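Local coordinates for protein NLP/P60 (Enterococcus faecium, PDB 6B8C) that cleaves peptidoglycan as a secreted NlpC/P60-type endopeptidase, generating muropeptides that enhance host immunity, at residues Ser56-Tyr61 / Val107-Gly112. Sequence-based numbering, arbitrary orientation.
Sequences SGFTRY and VAIALG
Thr59, Val107 and Ile109 form a small, fully buried, largely apolar contact at the centre of the NlpC/P60 domain, where helix 55-67 packs on strand 106-112 of the antiparallel sheet. The two segments run at 38° to each other, their axes 7.9 Å apart. Thr59 and Val107 meet tip to tip: methyl CG2 of Thr59 lies 3.8 Å from CG1 of Val107, the same branch that rests against CA of Ser56. At chi1 63° Thr59 CG2 stands anti to the carbonyl carbon and beside the backbone N, which brings it to the strand, with OG1 also against Val107 CG1. Thr59 CG2 also lies 4.0 Å from Ile109 CG1, as the two side chains pass in opposite directions. Ile109 CD1 approaches Phe58 CE2 obliquely, at a loose 4.4 Å, and helix 28-36 covers both residues through Ile31 and Ala35. The polar side of Thr59 is served by Gln78, whose OE1 hydrogen-bonds to Thr59 OG1 and whose NE2 bonds to the carbonyl O of Ser56. In this family the nucleophilic cysteine begins the central helix and its histidine sits on the adjoining strand, consistent with these contacts lying close behind the active site. Because van der Waals contacts, nearly all through carbon, join the segments, their fit rests on side-chain shape, while Gln78 satisfies the buried threonine hydroxyl.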
ATOM      1  N   SER A  56       2.455  -3.007  -5.587  1.00 63.51           N
ATOM      2  CA  SER A  56       2.213  -4.159  -4.720  1.00 65.41           C
ATOM      3  C   SER A  56       3.489  -4.630  -4.026  1.00 64.99           C
ATOM      4  O   SER A  56       3.436  -5.103  -2.881  1.00 64.45           O
ATOM      5  CB  SER A  56       1.584  -5.298  -5.524  1.00 67.76           C
ATOM      6  OG  SER A  56       2.321  -5.560  -6.706  1.00 68.90           O
ATOM      7  N   GLY A  57       4.634  -4.529  -4.706  1.00 63.06           N
ATOM      8  CA  GLY A  57       5.889  -4.930  -4.090  1.00 62.04           C
ATOM      9  C   GLY A  57       6.224  -4.098  -2.869  1.00 61.10           C
ATOM     10  O   GLY A  57       6.721  -4.616  -1.869  1.00 63.01           O
ATOM     11  N   PHE A  58       5.916  -2.803  -2.923  1.00 60.34           N
ATOM     12  CA  PHE A  58       6.186  -1.913  -1.799  1.00 59.00           C
ATOM     13  C   PHE A  58       5.374  -2.309  -0.566  1.00 60.40           C
ATOM     14  O   PHE A  58       5.925  -2.470   0.533  1.00 60.04           O
ATOM     15  CB  PHE A  58       5.889  -0.475  -2.227  1.00 57.01           C
ATOM     16  CG  PHE A  58       5.913   0.507  -1.106  1.00 55.57           C
ATOM     17  CD1 PHE A  58       7.062   0.701  -0.367  1.00 54.50           C
ATOM     18  CD2 PHE A  58       4.785   1.249  -0.796  1.00 55.65           C
ATOM     19  CE1 PHE A  58       7.087   1.611   0.669  1.00 54.91           C
ATOM     20  CE2 PHE A  58       4.802   2.160   0.242  1.00 55.39           C
ATOM     21  CZ  PHE A  58       5.954   2.342   0.974  1.00 55.38           C
ATOM     22  N   THR A  59       4.058  -2.476  -0.732  1.00 60.41           N
ATOM     23  CA  THR A  59       3.208  -2.849   0.398  1.00 62.84           C
ATOM     24  C   THR A  59       3.574  -4.227   0.937  1.00 65.65           C
ATOM     25  O   THR A  59       3.609  -4.439   2.161  1.00 66.34           O
ATOM     26  CB  THR A  59       1.735  -2.808  -0.015  1.00 63.51           C
ATOM     27  OG1 THR A  59       1.496  -3.778  -1.042  1.00 65.00           O
ATOM     28  CG2 THR A  59       1.367  -1.429  -0.542  1.00 61.40           C
ATOM     29  N   ARG A  60       3.849  -5.182   0.039  1.00 63.92           N
ATOM     30  CA  ARG A  60       4.275  -6.503   0.483  1.00 67.35           C
ATOM     31  C   ARG A  60       5.564  -6.423   1.287  1.00 64.60           C
ATOM     32  O   ARG A  60       5.700  -7.089   2.318  1.00 65.73           O
ATOM     33  CB  ARG A  60       4.456  -7.433  -0.715  1.00 71.29           C
ATOM     34  CG  ARG A  60       4.925  -8.824  -0.327  1.00 76.39           C
ATOM     35  CD  ARG A  60       4.880  -9.792  -1.496  1.00 78.98           C
ATOM     36  NE  ARG A  60       6.147  -9.861  -2.215  1.00 78.57           N
ATOM     37  CZ  ARG A  60       7.162 -10.642  -1.862  1.00 81.15           C
ATOM     38  NH1 ARG A  60       8.281 -10.642  -2.573  1.00 81.76           N
ATOM     39  NH2 ARG A  60       7.062 -11.422  -0.791  1.00 83.75           N
ATOM     40  N   TYR A  61       6.518  -5.606   0.836  1.00 67.08           N
ATOM     41  CA  TYR A  61       7.791  -5.493   1.537  1.00 65.20           C
ATOM     42  C   TYR A  61       7.609  -4.876   2.916  1.00 65.19           C
ATOM     43  O   TYR A  61       8.218  -5.332   3.892  1.00 65.79           O
ATOM     44  CB  TYR A  61       8.769  -4.667   0.701  1.00 61.64           C
ATOM     45  CG  TYR A  61      10.197  -4.750   1.185  1.00 61.01           C
ATOM     46  CD1 TYR A  61      10.739  -3.752   1.988  1.00 59.70           C
ATOM     47  CD2 TYR A  61      10.998  -5.835   0.850  1.00 62.18           C
ATOM     48  CE1 TYR A  61      12.045  -3.832   2.435  1.00 60.37           C
ATOM     49  CE2 TYR A  61      12.303  -5.925   1.296  1.00 62.74           C
ATOM     50  CZ  TYR A  61      12.822  -4.922   2.088  1.00 61.56           C
ATOM     51  OH  TYR A  61      14.123  -5.008   2.530  1.00 61.52           O
ATOM     52  N   VAL A 107      -2.647  -0.272  -5.152  1.00 66.51           N
ATOM     53  CA  VAL A 107      -2.729  -0.421  -3.707  1.00 66.50           C
ATOM     54  C   VAL A 107      -1.795   0.594  -3.060  1.00 64.07           C
ATOM     55  O   VAL A 107      -0.786   0.999  -3.640  1.00 62.56           O
ATOM     56  CB  VAL A 107      -2.377  -1.862  -3.266  1.00 60.93           C
ATOM     57  CG1 VAL A 107      -0.897  -2.136  -3.474  1.00 60.44           C
ATOM     58  CG2 VAL A 107      -2.775  -2.102  -1.820  1.00 62.51           C
ATOM     59  N   ALA A 108      -2.156   1.019  -1.854  1.00 63.64           N
ATOM     60  CA  ALA A 108      -1.319   1.914  -1.066  1.00 62.67           C
ATOM     61  C   ALA A 108      -1.523   1.599   0.409  1.00 64.18           C
ATOM     62  O   ALA A 108      -2.427   0.852   0.783  1.00 65.71           O
ATOM     63  CB  ALA A 108      -1.629   3.387  -1.360  1.00 62.41           C
ATOM     64  N   ILE A 109      -0.664   2.171   1.252  1.00 63.46           N
ATOM     65  CA  ILE A 109      -0.772   2.026   2.700  1.00 66.02           C
ATOM     66  C   ILE A 109      -1.424   3.278   3.268  1.00 67.15           C
ATOM     67  O   ILE A 109      -0.943   4.396   3.044  1.00 64.76           O
ATOM     68  CB  ILE A 109       0.599   1.774   3.349  1.00 65.67           C
ATOM     69  CG1 ILE A 109       1.111   0.374   2.995  1.00 65.57           C
ATOM     70  CG2 ILE A 109       0.506   1.929   4.862  1.00 67.52           C
ATOM     71  CD1 ILE A 109       2.551   0.138   3.373  1.00 64.11           C
ATOM     72  N   ALA A 110      -2.514   3.090   4.003  1.00 69.74           N
ATOM     73  CA  ALA A 110      -3.232   4.217   4.579  1.00 71.78           C
ATOM     74  C   ALA A 110      -2.407   4.884   5.670  1.00 73.06           C
ATOM     75  O   ALA A 110      -1.782   4.216   6.500  1.00 73.49           O
ATOM     76  CB  ALA A 110      -4.575   3.759   5.147  1.00 74.37           C
ATOM     77  N   LEU A 111      -2.404   6.215   5.660  1.00 70.13           N
ATOM     78  CA  LEU A 111      -1.790   7.003   6.715  1.00 72.23           C
ATOM     79  C   LEU A 111      -2.807   7.605   7.674  1.00 76.58           C
ATOM     80  O   LEU A 111      -2.407   8.221   8.667  1.00 77.95           O
ATOM     81  CB  LEU A 111      -0.945   8.131   6.114  1.00 70.86           C
ATOM     82  CG  LEU A 111       0.224   7.715   5.226  1.00 68.30           C
ATOM     83  CD1 LEU A 111       0.945   8.950   4.734  1.00 66.89           C
ATOM     84  CD2 LEU A 111       1.174   6.799   5.976  1.00 68.07           C
ATOM     85  N   GLY A 112      -4.100   7.448   7.402  1.00 75.06           N
ATOM     86  CA  GLY A 112      -5.116   8.125   8.178  1.00 78.67           C
ATOM     87  C   GLY A 112      -5.311   9.549   7.699  1.00 80.25           C
ATOM     88  O   GLY A 112      -4.364  10.186   7.227  1.00 80.05           O
TER